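Local coordinates for protein UDP-glucose 6-dehydrogenase (Pyrobaculum islandicum, PDB 3VTF) that probably catalyses the two-step, NAD-dependent oxidation of UDP-glucose to UDP-glucuronate, and binds UDP-glucose, at residues G253-R258 with G426-K431; R129-R132 with W137-V140; G63-H66 with L72-A75. One frame throughout, in Å; residues are numbered along the deposited sequence.

Overall arrangement
The three contacts follow one another along the chain in the order 3, 2, 1. Contacts 2 and 3 both lie in the N-terminal NAD-binding domain, with their centres 29 Å apart. Contact 1 joins the central and UDP-binding domains. Its centre is 37 Å from that of contact 3 and 53 Å from that of contact 2, which lies on the opposite side of the chain's centre. No two contacts touch. Contact 1 borders the substrate pocket, where the side chain of R427 is about 3 Å from the bound UDP-glucose. In contact 3 the side chain of L72 is about 13 Å from that ligand. Contact 2 is plain packing, away from the substrate and cofactor sites.

Contact 1: residues G253-R258 with G426-K431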
loop_
_atom_site.group_PDB
_atom_site.type_symbol
_atom_site.label_atom_id
_atom_site.label_comp_id
_atom_site.label_asym_id
_atom_site.label_seq_id
_atom_site.Cartn_x
_atom_site.Cartn_y
_atom_site.Cartn_z
ATOM N N GLY A 253 14.088 -18.894 -2.365
ATOM C CA GLY A 253 13.401 -20.097 -2.937
ATOM C C GLY A 253 11.960 -20.175 -2.545
ATOM O O GLY A 253 11.432 -21.255 -2.411
ATOM N N VAL A 254 11.300 -19.034 -2.361
ATOM C CA VAL A 254 9.934 -18.959 -1.865
ATOM C C VAL A 254 8.966 -18.383 -2.916
ATOM O O VAL A 254 9.379 -17.589 -3.794
ATOM C CB VAL A 254 9.988 -17.947 -0.628
ATOM C CG1 VAL A 254 8.723 -17.155 -0.444
ATOM C CG2 VAL A 254 10.461 -18.689 0.626
ATOM N N ASP A 255 7.674 -18.674 -2.732
ATOM C CA ASP A 255 6.629 -18.284 -3.680
ATOM C C ASP A 255 6.001 -16.927 -3.198
ATOM O O ASP A 255 5.236 -16.864 -2.249
ATOM C CB ASP A 255 5.546 -19.374 -3.827
ATOM C CG ASP A 255 4.511 -19.011 -4.922
ATOM O OD1 ASP A 255 4.149 -17.827 -5.146
ATOM O OD2 ASP A 255 4.151 -19.889 -5.684
ATOM N N THR A 256 6.381 -15.867 -3.873
ATOM C CA THR A 256 5.925 -14.490 -3.464
ATOM C C THR A 256 4.387 -14.352 -3.494
ATOM O O THR A 256 3.809 -13.617 -2.696
ATOM C CB THR A 256 6.452 -13.584 -4.573
ATOM O OG1 THR A 256 7.903 -13.717 -4.587
ATOM C CG2 THR A 256 6.072 -12.100 -4.318
ATOM N N TYR A 257 3.728 -15.033 -4.442
ATOM C CA TYR A 257 2.243 -14.932 -4.484
ATOM C C TYR A 257 1.598 -15.559 -3.278
ATOM O O TYR A 257 0.621 -15.007 -2.696
ATOM C CB TYR A 257 1.724 -15.532 -5.790
ATOM C CG TYR A 257 1.747 -14.551 -6.947
ATOM C CD1 TYR A 257 0.554 -14.049 -7.485
ATOM C CD2 TYR A 257 2.913 -14.158 -7.501
ATOM C CE1 TYR A 257 0.568 -13.115 -8.577
ATOM C CE2 TYR A 257 2.963 -13.251 -8.569
ATOM C CZ TYR A 257 1.769 -12.706 -9.055
ATOM O OH TYR A 257 1.837 -11.886 -10.130
ATOM N N ARG A 258 2.162 -16.676 -2.788
ATOM C CA ARG A 258 1.605 -17.232 -1.550
ATOM C C ARG A 258 1.881 -16.298 -0.341
ATOM O O ARG A 258 1.117 -16.210 0.624
ATOM C CB ARG A 258 2.354 -18.567 -1.279
ATOM C CG ARG A 258 1.946 -19.239 0.064
ATOM C CD ARG A 258 0.421 -19.562 0.101
ATOM N NE ARG A 258 -0.013 -20.598 1.078
ATOM C CZ ARG A 258 -1.280 -20.765 1.467
ATOM N NH1 ARG A 258 -2.258 -19.970 1.010
ATOM N NH2 ARG A 258 -1.601 -21.721 2.315
ATOM N N GLY A 426 7.012 -13.978 -16.408
ATOM C CA GLY A 426 6.913 -12.585 -15.879
ATOM C C GLY A 426 5.619 -12.241 -15.286
ATOM O O GLY A 426 5.450 -11.097 -14.854
ATOM N N ARG A 427 4.660 -13.162 -15.375
ATOM C CA ARG A 427 3.286 -12.939 -14.932
ATOM C C ARG A 427 2.604 -14.004 -14.047
ATOM O O ARG A 427 1.431 -13.868 -13.784
ATOM C CB ARG A 427 2.383 -12.627 -16.123
ATOM C CG ARG A 427 2.808 -11.414 -16.909
ATOM C CD ARG A 427 2.576 -10.133 -16.129
ATOM N NE ARG A 427 2.966 -8.972 -16.907
ATOM C CZ ARG A 427 3.228 -7.781 -16.396
ATOM N NH1 ARG A 427 3.159 -7.577 -15.105
ATOM N NH2 ARG A 427 3.573 -6.792 -17.189
ATOM N N TYR A 428 3.336 -15.012 -13.576
ATOM C CA TYR A 428 2.759 -16.101 -12.789
ATOM C C TYR A 428 1.734 -16.967 -13.497
ATOM O O TYR A 428 0.551 -16.783 -13.330
ATOM C CB TYR A 428 2.181 -15.599 -11.477
ATOM C CG TYR A 428 2.172 -16.614 -10.375
ATOM C CD1 TYR A 428 3.290 -16.830 -9.609
ATOM C CD2 TYR A 428 1.038 -17.341 -10.084
ATOM C CE1 TYR A 428 3.294 -17.746 -8.590
ATOM C CE2 TYR A 428 1.032 -18.270 -9.070
ATOM C CZ TYR A 428 2.167 -18.472 -8.328
ATOM O OH TYR A 428 2.182 -19.375 -7.307
ATOM N N VAL A 429 2.213 -17.851 -14.361
ATOM C CA VAL A 429 1.369 -18.863 -14.970
ATOM C C VAL A 429 1.715 -20.250 -14.405
ATOM O O VAL A 429 2.770 -20.775 -14.680
ATOM C CB VAL A 429 1.544 -18.833 -16.494
ATOM C CG1 VAL A 429 0.706 -19.895 -17.165
ATOM C CG2 VAL A 429 1.209 -17.454 -17.034
ATOM N N LYS A 430 0.794 -20.838 -13.644
ATOM C CA LYS A 430 1.065 -22.058 -12.833
ATOM C C LYS A 430 1.509 -23.236 -13.718
ATOM O O LYS A 430 2.480 -23.943 -13.395
ATOM C CB LYS A 430 -0.192 -22.474 -12.002
ATOM C CG LYS A 430 -0.661 -21.466 -10.939
ATOM C CD LYS A 430 -1.125 -22.159 -9.665
ATOM C CE LYS A 430 -1.088 -21.223 -8.453
ATOM N NZ LYS A 430 -2.225 -20.256 -8.442
ATOM N N LYS A 431 0.863 -23.368 -14.869
ATOM C CA LYS A 431 1.203 -24.427 -15.837
ATOM C C LYS A 431 2.643 -24.402 -16.333
ATOM O O LYS A 431 3.227 -25.498 -16.604
ATOM C CB LYS A 431 0.236 -24.524 -17.018
ATOM C CG LYS A 431 -0.049 -26.040 -17.319
ATOM C CD LYS A 431 -0.736 -26.239 -18.632
ATOM C CE LYS A 431 -0.823 -27.692 -19.108
ATOM N NZ LYS A 431 0.353 -27.834 -19.969
HETATM O O HOH W 1 0.548 -11.700 -12.385
#
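Y257 and Y428 form an offset stack that joins the central domain, at the start of helix 256-264, to the UDP-binding domain, at the loop after strand 422-425. The ring centroids are 4.1 Å apart and the planes differ by 20°. The two side chains run in opposite directions, and each CB lies over the face of the other ring as a CH-pi contact. The closest carbons are Y257 CD2 and Y428 CD1, at 3.4 Å. W443 meets both rings edge-to-face.

D255 is the N-cap of the helix. With CG anti to the backbone N (chi1 -175°), its carboxylate reaches both the helix N-H groups and Y428. OD1 accepts from R258 N at 3.3 Å, from above the carboxylate plane, and weakly from Y257 N. OD2 lies in plane at the edge of the Y428 ring. The capping residue thus also holds the hydroxyl end of that ring.

At the other end of the stack, Y257 OH bonds to A276 O, next to G275, which binds UDP-glucose. R427 touches the bound UDP-glucose. One water donates to Y257 OH and R427 O. Y428 OH donates to the syn lone pair of D255 OD2 at 2.6 Å.

Contact 2: residues R129-R132 with W137-V140; sequences RGIR and WHLV
I131 lays the end of its side chain against the CB of H138. Both CG1 and CD1 take part. I131 CD1 is 3.5 Å from H138 CB, and I131 CG1 is equally near that carbon. The branch then runs on past the base of the imidazole, with I131 CG1 3.7 Å from H138 CG. I131 CD1 is 3.9 Å from H138 ND1. The isoleucine meets the ring at a slant, neither squarely over a face nor at an edge. Its torsions explain the reach. CG1 is anti to the carbonyl carbon, and CD1 continues the chain fully extended (chi2 179°), so the branch stretches away from the helix toward the strand side.

The same methyl also reaches V140. I131 CD1 is 4.1 Å from V140 CG2, an apolar contact at the far end of the branch. All three side chains are buried.

The contact belongs to a beta-alpha-beta crossover of the Rossmann-type NAD-binding domain: strand 100-103, helix 118-134 and strand 139-142. It joins the last turns of that helix to the beginning of the strand that follows. In the sheet, strand 139-142 runs between strands 100-103 and 169-172. V155 and V159 of helix 151-160 pack on V140, and V159 also touches I131.

H138 carries a polar ring beside this apolar group. Its CG is anti to the backbone N (chi1 -155°). The side chain also touches T98 and T101, and NE2 makes a weak hydrogen bond with V95 O.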
loop_
_atom_site.group_PDB
_atom_site.type_symbol
_atom_site.label_atom_id
_atom_site.label_comp_id
_atom_site.label_asym_id
_atom_site.label_seq_id
_atom_site.Cartn_x
_atom_site.Cartn_y
_atom_site.Cartn_z
ATOM N N ARG A 129 -13.785 29.558 -26.358
ATOM C CA ARG A 129 -14.457 30.057 -27.632
ATOM C C ARG A 129 -15.916 29.612 -27.714
ATOM O O ARG A 129 -16.815 30.357 -28.085
ATOM C CB ARG A 129 -13.624 29.530 -28.775
ATOM C CG ARG A 129 -12.317 30.312 -28.904
ATOM C CD ARG A 129 -11.655 30.102 -30.259
ATOM N NE ARG A 129 -11.217 28.730 -30.373
ATOM C CZ ARG A 129 -10.006 28.264 -30.024
ATOM N NH1 ARG A 129 -9.061 29.059 -29.600
ATOM N NH2 ARG A 129 -9.733 26.979 -30.156
ATOM N N GLY A 130 -16.213 28.392 -27.258
ATOM C CA GLY A 130 -17.611 27.934 -27.344
ATOM C C GLY A 130 -18.456 28.706 -26.362
ATOM O O GLY A 130 -19.620 29.043 -26.643
ATOM N N ILE A 131 -17.889 29.005 -25.183
ATOM C CA ILE A 131 -18.607 29.728 -24.178
ATOM C C ILE A 131 -18.908 31.143 -24.699
ATOM O O ILE A 131 -20.002 31.694 -24.434
ATOM C CB ILE A 131 -17.753 29.728 -22.883
ATOM C CG1 ILE A 131 -17.775 28.308 -22.226
ATOM C CG2 ILE A 131 -18.319 30.702 -21.846
ATOM C CD1 ILE A 131 -16.925 28.188 -20.909
ATOM N N ARG A 132 -17.895 31.749 -25.314
ATOM C CA ARG A 132 -18.033 33.126 -25.829
ATOM C C ARG A 132 -19.214 33.186 -26.832
ATOM O O ARG A 132 -20.079 34.039 -26.733
ATOM C CB ARG A 132 -16.749 33.493 -26.535
ATOM C CG ARG A 132 -16.725 34.998 -26.851
ATOM C CD ARG A 132 -15.535 35.338 -27.670
ATOM N NE ARG A 132 -15.753 36.692 -28.134
ATOM C CZ ARG A 132 -14.814 37.446 -28.675
ATOM N NH1 ARG A 132 -13.581 36.986 -28.786
ATOM N NH2 ARG A 132 -15.120 38.660 -29.097
ATOM N N TRP A 137 -23.477 31.136 -18.829
ATOM C CA TRP A 137 -22.636 30.353 -17.924
ATOM C C TRP A 137 -22.489 28.947 -18.448
ATOM O O TRP A 137 -23.429 28.387 -19.088
ATOM C CB TRP A 137 -23.320 30.291 -16.600
ATOM C CG TRP A 137 -22.597 29.425 -15.585
ATOM C CD1 TRP A 137 -21.606 29.841 -14.695
ATOM C CD2 TRP A 137 -22.842 28.001 -15.259
ATOM N NE1 TRP A 137 -21.211 28.817 -13.904
ATOM C CE2 TRP A 137 -21.904 27.675 -14.182
ATOM C CE3 TRP A 137 -23.658 26.977 -15.791
ATOM C CZ2 TRP A 137 -21.838 26.407 -13.617
ATOM C CZ3 TRP A 137 -23.599 25.685 -15.197
ATOM C CH2 TRP A 137 -22.709 25.412 -14.119
ATOM N N HIS A 138 -21.311 28.393 -18.203
ATOM C CA HIS A 138 -20.951 27.030 -18.609
ATOM C C HIS A 138 -20.043 26.442 -17.530
ATOM O O HIS A 138 -19.353 27.180 -16.826
ATOM C CB HIS A 138 -20.065 27.112 -19.837
ATOM C CG HIS A 138 -20.111 25.851 -20.717
ATOM N ND1 HIS A 138 -19.097 24.940 -20.719
ATOM C CD2 HIS A 138 -21.066 25.379 -21.619
ATOM C CE1 HIS A 138 -19.391 23.931 -21.563
ATOM N NE2 HIS A 138 -20.589 24.201 -22.114
ATOM N N LEU A 139 -20.015 25.095 -17.419
ATOM C CA LEU A 139 -19.084 24.439 -16.512
ATOM C C LEU A 139 -17.973 23.736 -17.256
ATOM O O LEU A 139 -18.216 22.938 -18.156
ATOM C CB LEU A 139 -19.853 23.434 -15.618
ATOM C CG LEU A 139 -19.026 22.531 -14.672
ATOM C CD1 LEU A 139 -18.266 23.336 -13.608
ATOM C CD2 LEU A 139 -19.974 21.560 -13.981
ATOM N N VAL A 140 -16.733 23.981 -16.868
ATOM C CA VAL A 140 -15.614 23.313 -17.541
ATOM C C VAL A 140 -15.110 22.206 -16.568
ATOM O O VAL A 140 -14.712 22.501 -15.409
ATOM C CB VAL A 140 -14.464 24.325 -17.696
ATOM C CG1 VAL A 140 -13.306 23.669 -18.436
ATOM C CG2 VAL A 140 -15.011 25.547 -18.491
#

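Contact 3: residues G63-H66 with L72-A75; sequences GRPH and LEEA
The pyrrolidine ring of P65 meets segment 72-75 along its rim, through CB, CG and CD, and no atom of that segment lies over either ring face. The CG corner points at the first turn of helix 72-81. P65 CG is 3.5 Å from E73 CA and 3.7 Å from E73 N, so it rests on the helix backbone itself. The side chain of E73 crosses the proline at about a right angle. E73 CB is 3.8 Å from P65 CG, and E73 CG is 4.0 Å from P65 CD.

The buried L72 meets the ring at its CB-CG edge. L72 CG is 4.0 Å from P65 CG, and L72 CD2 is 4.1 Å from P65 CB. The leucine has its CG anti to the backbone N (chi1 180°), which brings the branch point beside the ring. E73 is extended (chi2 -177°), and its CG passes 4.1 Å from G63 O before the chain runs on. The interface is therefore apolar in its middle, with an acidic side chain at its exposed margin.

An alanine in place of P65 would probably open a gap beside L72 CG and E73 CA, and leave this loop freer to turn.

G63 ends helix 54-61 in a Schellman motif, with a positive phi. The loop then folds back over the start of helix 72-81. H66 packs on helix 54-61 through I56, R59 and L60. On helix 72-81, L72 packs on V34 and A75 on V38 and L42, all of helix 31-43, which follows strand 23-27 in the Rossmann-type domain.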
loop_
_atom_site.group_PDB
_atom_site.type_symbol
_atom_site.label_atom_id
_atom_site.label_comp_id
_atom_site.label_asym_id
_atom_site.label_seq_id
_atom_site.Cartn_x
_atom_site.Cartn_y
_atom_site.Cartn_z
ATOM N N GLY A 63 -21.194 3.814 -35.251
ATOM C CA GLY A 63 -21.354 2.734 -34.299
ATOM C C GLY A 63 -20.156 1.767 -34.261
ATOM O O GLY A 63 -20.285 0.696 -33.709
ATOM N N ARG A 64 -19.002 2.159 -34.791
ATOM C CA ARG A 64 -17.837 1.265 -34.805
ATOM C C ARG A 64 -16.674 1.734 -33.922
ATOM O O ARG A 64 -15.871 2.578 -34.363
ATOM C CB ARG A 64 -17.283 1.126 -36.238
ATOM C CG ARG A 64 -18.150 0.244 -37.159
ATOM C CD ARG A 64 -18.753 1.046 -38.305
ATOM N NE ARG A 64 -17.807 1.295 -39.410
ATOM C CZ ARG A 64 -18.173 1.669 -40.642
ATOM N NH1 ARG A 64 -19.457 1.834 -40.951
ATOM N NH2 ARG A 64 -17.252 1.875 -41.581
ATOM N N PRO A 65 -16.548 1.166 -32.709
ATOM C CA PRO A 65 -15.534 1.701 -31.826
ATOM C C PRO A 65 -14.156 1.706 -32.538
ATOM O O PRO A 65 -13.861 0.782 -33.280
ATOM C CB PRO A 65 -15.565 0.727 -30.640
ATOM C CG PRO A 65 -17.012 0.335 -30.578
ATOM C CD PRO A 65 -17.452 0.224 -32.021
ATOM N N HIS A 66 -13.327 2.738 -32.336
ATOM C CA HIS A 66 -11.959 2.752 -32.884
ATOM C C HIS A 66 -10.988 2.088 -31.935
ATOM O O HIS A 66 -9.794 2.032 -32.180
ATOM C CB HIS A 66 -11.521 4.211 -33.117
ATOM C CG HIS A 66 -11.599 5.038 -31.855
ATOM N ND1 HIS A 66 -12.779 5.250 -31.195
ATOM C CD2 HIS A 66 -10.605 5.638 -31.090
ATOM C CE1 HIS A 66 -12.542 5.967 -30.061
ATOM N NE2 HIS A 66 -11.222 6.241 -30.009
ATOM N N LEU A 72 -18.201 -2.133 -25.399
ATOM C CA LEU A 72 -18.328 -0.804 -25.913
ATOM C C LEU A 72 -19.130 -0.731 -27.197
ATOM O O LEU A 72 -19.869 0.205 -27.415
ATOM C CB LEU A 72 -16.944 -0.155 -26.120
ATOM C CG LEU A 72 -16.867 1.266 -26.675
ATOM C CD1 LEU A 72 -17.778 2.186 -25.846
ATOM C CD2 LEU A 72 -15.390 1.729 -26.698
ATOM N N GLU A 73 -18.937 -1.692 -28.106
ATOM C CA GLU A 73 -19.645 -1.585 -29.331
ATOM C C GLU A 73 -21.143 -1.613 -29.087
ATOM O O GLU A 73 -21.866 -0.875 -29.726
ATOM C CB GLU A 73 -19.212 -2.743 -30.291
ATOM C CG GLU A 73 -20.064 -2.787 -31.545
ATOM C CD GLU A 73 -19.665 -3.975 -32.429
ATOM O OE1 GLU A 73 -19.579 -5.118 -31.920
ATOM O OE2 GLU A 73 -19.386 -3.749 -33.610
ATOM N N GLU A 74 -21.616 -2.487 -28.182
ATOM C CA GLU A 74 -23.038 -2.522 -27.832
ATOM C C GLU A 74 -23.523 -1.305 -27.024
ATOM O O GLU A 74 -24.624 -0.823 -27.254
ATOM C CB GLU A 74 -23.321 -3.753 -26.974
ATOM C CG GLU A 74 -24.819 -3.899 -26.679
ATOM C CD GLU A 74 -25.132 -5.034 -25.721
ATOM O OE1 GLU A 74 -24.171 -5.672 -25.207
ATOM O OE2 GLU A 74 -26.345 -5.269 -25.481
ATOM N N ALA A 75 -22.740 -0.814 -26.049
ATOM C CA ALA A 75 -23.136 0.420 -25.344
ATOM C C ALA A 75 -23.243 1.602 -26.321
ATOM O O ALA A 75 -24.219 2.404 -26.299
ATOM C CB ALA A 75 -22.136 0.733 -24.193
#